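Local coordinates for 3-oxo-tetronate kinase (Cupriavidus necator, PDB 5DMH), which catalyses the ATP-dependent phosphorylation of 3-oxo-tetronate to 3-oxo-tetronate 4-phosphate, leaving ADP, and belongs to the four-carbon acid sugar kinase family, at residues L314-L319 against V342-T347; G301-W306 against D442-A447. All coordinates share one frame; numbering follows the deposited sequence.

Interaction 1: residues L314-L319 against V342-T347. With ADP (adenosine-5'-diphosphate), chain C.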
loop_
_atom_site.group_PDB
_atom_site.type_symbol
_atom_site.label_atom_id
_atom_site.label_comp_id
_atom_site.label_asym_id
_atom_site.label_seq_id
_atom_site.Cartn_x
_atom_site.Cartn_y
_atom_site.Cartn_z
ATOM N N LEU A 314 10.340 14.810 -17.976
ATOM C CA LEU A 314 9.727 14.449 -19.240
ATOM C C LEU A 314 8.371 13.832 -18.996
ATOM O O LEU A 314 8.249 12.892 -18.221
ATOM C CB LEU A 314 10.601 13.466 -20.004
ATOM C CG LEU A 314 10.029 13.022 -21.348
ATOM C CD1 LEU A 314 9.828 14.224 -22.256
ATOM C CD2 LEU A 314 10.962 12.010 -21.996
ATOM N N ARG A 315 7.363 14.342 -19.689
ATOM C CA ARG A 315 6.005 13.814 -19.568
ATOM C C ARG A 315 5.712 12.698 -20.587
ATOM O O ARG A 315 6.128 12.764 -21.751
ATOM C CB ARG A 315 5.017 14.958 -19.755
ATOM C CG ARG A 315 3.610 14.613 -19.432
ATOM C CD ARG A 315 2.729 15.823 -19.519
ATOM N NE ARG A 315 1.391 15.518 -19.047
ATOM C CZ ARG A 315 0.477 16.429 -18.720
ATOM N NH1 ARG A 315 0.749 17.729 -18.830
ATOM N NH2 ARG A 315 -0.721 16.032 -18.303
ATOM N N ILE A 316 5.035 11.666 -20.109
ATOM C CA ILE A 316 4.591 10.520 -20.895
ATOM C C ILE A 316 3.155 10.737 -21.373
ATOM O O ILE A 316 2.270 10.949 -20.553
ATOM C CB ILE A 316 4.482 9.254 -19.996
ATOM C CG1 ILE A 316 5.824 8.903 -19.358
ATOM C CG2 ILE A 316 3.914 8.097 -20.781
ATOM C CD1 ILE A 316 6.963 9.019 -20.289
ATOM N N ASP A 317 2.939 10.663 -22.680
ATOM C CA ASP A 317 1.601 10.773 -23.268
ATOM C C ASP A 317 1.073 9.382 -23.576
ATOM O O ASP A 317 1.563 8.734 -24.489
ATOM C CB ASP A 317 1.679 11.564 -24.567
ATOM C CG ASP A 317 0.329 11.732 -25.254
ATOM O OD1 ASP A 317 -0.681 11.165 -24.788
ATOM O OD2 ASP A 317 0.297 12.446 -26.287
ATOM N N PRO A 318 0.053 8.927 -22.835
ATOM C CA PRO A 318 -0.468 7.570 -23.067
ATOM C C PRO A 318 -0.886 7.345 -24.523
ATOM O O PRO A 318 -0.824 6.232 -25.041
ATOM C CB PRO A 318 -1.678 7.502 -22.142
ATOM C CG PRO A 318 -1.372 8.491 -21.051
ATOM C CD PRO A 318 -0.696 9.620 -21.782
ATOM N N LEU A 319 -1.319 8.402 -25.192
ATOM C CA LEU A 319 -1.766 8.248 -26.578
ATOM C C LEU A 319 -0.595 7.933 -27.498
ATOM O O LEU A 319 -0.753 7.207 -28.481
ATOM C CB LEU A 319 -2.522 9.487 -27.051
ATOM C CG LEU A 319 -3.746 9.918 -26.233
ATOM C CD1 LEU A 319 -4.380 11.129 -26.906
ATOM C CD2 LEU A 319 -4.725 8.797 -26.113
ATOM N N VAL A 342 16.126 12.974 -12.907
ATOM C CA VAL A 342 15.004 13.471 -13.655
ATOM C C VAL A 342 13.711 12.846 -13.151
ATOM O O VAL A 342 13.718 11.804 -12.493
ATOM C CB VAL A 342 15.131 13.184 -15.170
ATOM C CG1 VAL A 342 16.485 13.656 -15.704
ATOM C CG2 VAL A 342 14.883 11.720 -15.495
ATOM N N LEU A 343 12.617 13.509 -13.499
ATOM C CA LEU A 343 11.257 13.056 -13.263
ATOM C C LEU A 343 10.650 12.615 -14.587
ATOM O O LEU A 343 10.648 13.393 -15.559
ATOM C CB LEU A 343 10.433 14.219 -12.702
ATOM C CG LEU A 343 8.920 13.971 -12.614
ATOM C CD1 LEU A 343 8.544 12.867 -11.641
ATOM C CD2 LEU A 343 8.212 15.256 -12.265
ATOM N N ILE A 344 10.208 11.360 -14.649
ATOM C CA ILE A 344 9.405 10.869 -15.760
ATOM C C ILE A 344 8.002 10.673 -15.226
ATOM O O ILE A 344 7.815 9.942 -14.243
ATOM C CB ILE A 344 9.970 9.557 -16.313
ATOM C CG1 ILE A 344 11.467 9.694 -16.585
ATOM C CG2 ILE A 344 9.202 9.095 -17.553
ATOM C CD1 ILE A 344 11.856 10.651 -17.724
ATOM N N TYR A 345 7.005 11.289 -15.865
ATOM C CA TYR A 345 5.671 11.343 -15.269
ATOM C C TYR A 345 4.555 11.278 -16.276
ATOM O O TYR A 345 4.650 11.838 -17.352
ATOM C CB TYR A 345 5.490 12.606 -14.395
ATOM C CG TYR A 345 5.379 13.938 -15.136
ATOM C CD1 TYR A 345 6.512 14.582 -15.591
ATOM C CD2 TYR A 345 4.148 14.526 -15.383
ATOM C CE1 TYR A 345 6.440 15.800 -16.252
ATOM C CE2 TYR A 345 4.054 15.733 -16.058
ATOM C CZ TYR A 345 5.204 16.359 -16.497
ATOM O OH TYR A 345 5.128 17.562 -17.145
ATOM N N ALA A 346 3.498 10.569 -15.910
ATOM C CA ALA A 346 2.266 10.558 -16.676
ATOM C C ALA A 346 1.199 11.363 -15.947
ATOM O O ALA A 346 0.131 11.637 -16.494
ATOM C CB ALA A 346 1.803 9.143 -16.878
ATOM N N THR A 347 1.493 11.693 -14.691
ATOM C CA THR A 347 0.622 12.496 -13.825
ATOM C C THR A 347 -0.099 13.615 -14.553
ATOM O O THR A 347 0.534 14.465 -15.182
ATOM C CB THR A 347 1.453 13.052 -12.664
ATOM O OG1 THR A 347 2.238 11.988 -12.107
ATOM C CG2 THR A 347 0.570 13.672 -11.575
HETATM P PB ADP C . -2.334 5.726 -6.770
HETATM O O1B ADP C . -1.299 5.321 -5.726
HETATM O O2B ADP C . -2.478 7.236 -6.848
HETATM O O3B ADP C . -3.653 4.979 -6.641
HETATM P PA ADP C . -1.515 4.006 -8.993
HETATM O O1A ADP C . -0.198 3.998 -9.662
HETATM O O2A ADP C . -1.950 2.897 -8.097
HETATM O O3A ADP C . -1.653 5.433 -8.220
HETATM O "O5'" ADP C . -2.703 4.088 -10.068
HETATM C "C5'" ADP C . -2.748 5.101 -11.063
HETATM C "C4'" ADP C . -3.224 4.481 -12.372
HETATM O "O4'" ADP C . -3.612 5.509 -13.269
HETATM C "C3'" ADP C . -2.118 3.689 -13.059
HETATM O "O3'" ADP C . -2.649 2.531 -13.731
HETATM C "C2'" ADP C . -1.589 4.682 -14.045
HETATM O "O2'" ADP C . -0.836 4.081 -15.078
HETATM C "C1'" ADP C . -2.871 5.355 -14.473
HETATM N N9 ADP C . -2.579 6.647 -15.085
HETATM C C8 ADP C . -1.670 7.563 -14.671
HETATM N N7 ADP C . -1.646 8.620 -15.496
HETATM C C5 ADP C . -2.562 8.368 -16.461
HETATM C C6 ADP C . -3.018 9.071 -17.660
HETATM N N6 ADP C . -2.479 10.279 -17.923
HETATM N N1 ADP C . -3.987 8.499 -18.400
HETATM C C2 ADP C . -4.523 7.300 -18.090
HETATM N N3 ADP C . -4.145 6.570 -17.014
HETATM C C4 ADP C . -3.169 7.062 -16.194
#
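Leu-314 and Arg-315 pair with Ile-344 and Tyr-345 as neighbouring parallel β-strands in the nucleotide-binding C-terminal domain, with strand 313-315 outermost. The parallel ladder is defined by three backbone bonds: Leu-314 N to Leu-343 O (2.8 Å), Tyr-345 N to Leu-314 O (3.1 Å) and Ile-316 N to Tyr-345 O (2.8 Å). The last has a nearly straight N-H...O angle of 171°; it and the bond before it hold Tyr-345 between Leu-314 O and Ile-316 N and make the Arg-315/Tyr-345 bridge.

The tight part is the face bearing Leu-314 and Ile-344. Ile-316 crosses Ile-344 at a slant, its CD1 lying 3.5 Å from Ile-344 CG2, while Ile-344 CD1 reaches the CB of Leu-314. Helix 327-336 packs against this layer through Phe-334, Ala-331 and Val-327.

The face of Arg-315 and Tyr-345 is closed at the tyrosine and opens to solvent at Arg-315. Here CB of Arg-315 sits over one face of the Tyr-345 ring in a CH-pi contact, 4.0 Å from the centroid and 26° off the normal. With CG anti to the backbone N (chi1 -170°) and the chain extended onward to NE, the aliphatic part runs past CE2 of the tyrosine. The guanidinium is thereby carried to a hydrogen bond from NH2 to Ser-348 OG and a salt bridge to Glu-352 OE1.

Beyond the strand ends, both segments border the adenine of ADP. Pro-318 CG lies 3.7 Å from ADP N1, and Ala-346 O, which also meets Ser-348 OG, accepts a hydrogen bond from ADP N6 at 3.3 Å.

Interaction 2: residues G301-W306 against D442-A447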
loop_
_atom_site.group_PDB
_atom_site.type_symbol
_atom_site.label_atom_id
_atom_site.label_comp_id
_atom_site.label_asym_id
_atom_site.label_seq_id
_atom_site.Cartn_x
_atom_site.Cartn_y
_atom_site.Cartn_z
ATOM N N GLY A 301 0.645 17.846 -7.310
ATOM C CA GLY A 301 1.319 18.902 -6.600
ATOM C C GLY A 301 2.815 18.677 -6.481
ATOM O O GLY A 301 3.602 19.633 -6.542
ATOM N N GLN A 302 3.215 17.412 -6.362
ATOM C CA GLN A 302 4.642 17.047 -6.266
ATOM C C GLN A 302 5.375 17.251 -7.581
ATOM O O GLN A 302 6.508 17.723 -7.594
ATOM C CB GLN A 302 4.801 15.602 -5.755
ATOM C CG GLN A 302 4.498 15.499 -4.259
ATOM C CD GLN A 302 3.869 14.200 -3.809
ATOM O OE1 GLN A 302 3.575 13.297 -4.602
ATOM N NE2 GLN A 302 3.590 14.129 -2.503
ATOM N N VAL A 303 4.701 16.925 -8.676
ATOM C CA VAL A 303 5.220 17.159 -10.023
ATOM C C VAL A 303 5.341 18.669 -10.288
ATOM O O VAL A 303 6.358 19.163 -10.793
ATOM C CB VAL A 303 4.289 16.485 -11.051
ATOM C CG1 VAL A 303 4.551 16.991 -12.458
ATOM C CG2 VAL A 303 4.398 14.944 -10.962
ATOM N N ALA A 304 4.313 19.422 -9.911
ATOM C CA ALA A 304 4.338 20.879 -10.142
ATOM C C ALA A 304 5.489 21.536 -9.380
ATOM O O ALA A 304 6.145 22.459 -9.871
ATOM C CB ALA A 304 3.027 21.471 -9.747
ATOM N N ARG A 305 5.720 21.077 -8.157
ATOM C CA ARG A 305 6.801 21.624 -7.346
ATOM C C ARG A 305 8.150 21.357 -8.029
ATOM O O ARG A 305 8.988 22.243 -8.142
ATOM C CB ARG A 305 6.762 20.989 -5.966
ATOM C CG ARG A 305 7.847 21.436 -5.031
ATOM C CD ARG A 305 7.901 22.941 -4.891
ATOM N NE ARG A 305 8.795 23.325 -3.808
ATOM C CZ ARG A 305 9.394 24.508 -3.693
ATOM N NH1 ARG A 305 9.208 25.467 -4.596
ATOM N NH2 ARG A 305 10.192 24.728 -2.660
ATOM N N TRP A 306 8.343 20.124 -8.478
ATOM C CA TRP A 306 9.556 19.742 -9.206
ATOM C C TRP A 306 9.799 20.684 -10.376
ATOM O O TRP A 306 10.906 21.193 -10.538
ATOM C CB TRP A 306 9.413 18.284 -9.670
ATOM C CG TRP A 306 10.616 17.690 -10.342
ATOM C CD1 TRP A 306 10.923 17.756 -11.665
ATOM C CD2 TRP A 306 11.659 16.899 -9.726
ATOM N NE1 TRP A 306 12.086 17.068 -11.915
ATOM C CE2 TRP A 306 12.548 16.518 -10.747
ATOM C CE3 TRP A 306 11.912 16.468 -8.415
ATOM C CZ2 TRP A 306 13.692 15.761 -10.496
ATOM C CZ3 TRP A 306 13.050 15.723 -8.167
ATOM C CH2 TRP A 306 13.912 15.356 -9.209
ATOM N N ASP A 442 6.901 18.677 -1.355
ATOM C CA ASP A 442 8.330 18.562 -1.588
ATOM C C ASP A 442 8.854 17.127 -1.528
ATOM O O ASP A 442 10.064 16.907 -1.465
ATOM C CB ASP A 442 9.068 19.436 -0.585
ATOM C CG ASP A 442 8.820 20.926 -0.825
ATOM O OD1 ASP A 442 8.788 21.343 -2.001
ATOM O OD2 ASP A 442 8.631 21.669 0.150
ATOM N N PHE A 443 7.947 16.154 -1.569
ATOM C CA PHE A 443 8.301 14.781 -1.302
ATOM C C PHE A 443 9.394 14.204 -2.231
ATOM O O PHE A 443 10.247 13.480 -1.772
ATOM C CB PHE A 443 7.079 13.891 -1.369
ATOM C CG PHE A 443 7.398 12.449 -1.179
ATOM C CD1 PHE A 443 7.484 11.911 0.085
ATOM C CD2 PHE A 443 7.646 11.625 -2.288
ATOM C CE1 PHE A 443 7.786 10.553 0.243
ATOM C CE2 PHE A 443 7.972 10.307 -2.131
ATOM C CZ PHE A 443 8.040 9.759 -0.877
ATOM N N PHE A 444 9.370 14.533 -3.519
ATOM C CA PHE A 444 10.293 13.897 -4.445
ATOM C C PHE A 444 11.740 14.194 -4.015
ATOM O O PHE A 444 12.592 13.294 -3.972
ATOM C CB PHE A 444 10.067 14.380 -5.882
ATOM C CG PHE A 444 8.779 13.932 -6.515
ATOM C CD1 PHE A 444 8.029 12.853 -6.028
ATOM C CD2 PHE A 444 8.327 14.576 -7.644
ATOM C CE1 PHE A 444 6.886 12.473 -6.662
ATOM C CE2 PHE A 444 7.185 14.193 -8.268
ATOM C CZ PHE A 444 6.453 13.128 -7.782
ATOM N N ASP A 445 12.025 15.459 -3.702
ATOM C CA ASP A 445 13.354 15.860 -3.229
ATOM C C ASP A 445 13.675 15.299 -1.862
ATOM O O ASP A 445 14.780 14.814 -1.629
ATOM C CB ASP A 445 13.516 17.397 -3.217
ATOM C CG ASP A 445 14.902 17.823 -2.783
ATOM O OD1 ASP A 445 15.869 17.528 -3.508
ATOM O OD2 ASP A 445 15.047 18.436 -1.717
ATOM N N GLU A 446 12.713 15.383 -0.949
ATOM C CA GLU A 446 12.883 14.797 0.372
ATOM C C GLU A 446 13.269 13.321 0.290
ATOM O O GLU A 446 14.206 12.873 0.967
ATOM C CB GLU A 446 11.611 14.967 1.199
ATOM C CG GLU A 446 11.360 16.402 1.620
ATOM C CD GLU A 446 9.986 16.596 2.239
ATOM O OE1 GLU A 446 8.974 16.191 1.627
ATOM O OE2 GLU A 446 9.921 17.134 3.349
ATOM N N ALA A 447 12.563 12.584 -0.553
ATOM C CA ALA A 447 12.803 11.146 -0.724
ATOM C C ALA A 447 14.181 10.858 -1.340
ATOM O O ALA A 447 14.961 10.050 -0.806
ATOM C CB ALA A 447 11.700 10.551 -1.572
HETATM O O HOH W 1 7.870 17.131 -5.082
#
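Phe-444 projects from the first turn of helix 443-451 against Gln-302, Val-303 and Trp-306 of helix 297-308, forming a helix-helix contact in the nucleotide-binding domain. The local axes approach to 9.8 Å and their directions differ by 77°, so the two short segments cross steeply.

Apolar contacts centre on the Phe-444 ring. CB of Gln-302 lies over one face in a CH-pi contact, 3.8 Å from the centroid, and Val-303 CG2 approaches the ring edge in plane, 3.9 Å from CE2. Trp-306, whose side chain crosses that of Phe-444 at about a right angle, brings CE3 within 3.8 Å of Phe-444 CB. Leu-343 and Val-290 of the adjoining strands also touch Phe-444.

Polar groups lie around this core. The amide of Gln-302 passes Phe-443 CB, with OE1 bound by Lys-434 and NE2 by the carbonyls of Phe-438 and Gly-440, which fixes the rotation of the amide. One water donates to Gln-302 O at 2.9 Å and weakly accepts from Phe-444 N.

Charge is paired at the partly exposed margin, though provisionally, since Asp-442 at the N-cap position is modelled in two conformers. In the one given here its carboxylate makes no capping bond and turns to Arg-305. The arginine bends at chi2 (54°), bringing NE to Asp-442 OD1 in a salt bridge of 2.7 Å, with OD1 only 6° out of the guanidinium plane.

Overall arrangement
Coming from the N terminus, the chain first enters these contacts at helix 297-308, the first partner of interaction 2. It turns directly into strand 313-315, then runs through a largely helical excursion to 342-347, where interaction 1 closes the shorter loop of 22 intervening residues. Only much later does 442-447 return to helix 297-308, closing 135 residues, so interaction 1 is nested inside interaction 2. Their centres lie 15 Å apart and the two touch: Leu-343 CB packs 3.4 Å from Trp-306 NE1, and Tyr-345 CE2 lies 3.8 Å from Val-303 CG1. Together they join the neighbouring parallel strands 313-315 and 343-345, helix 297-308 and the C-terminal helix.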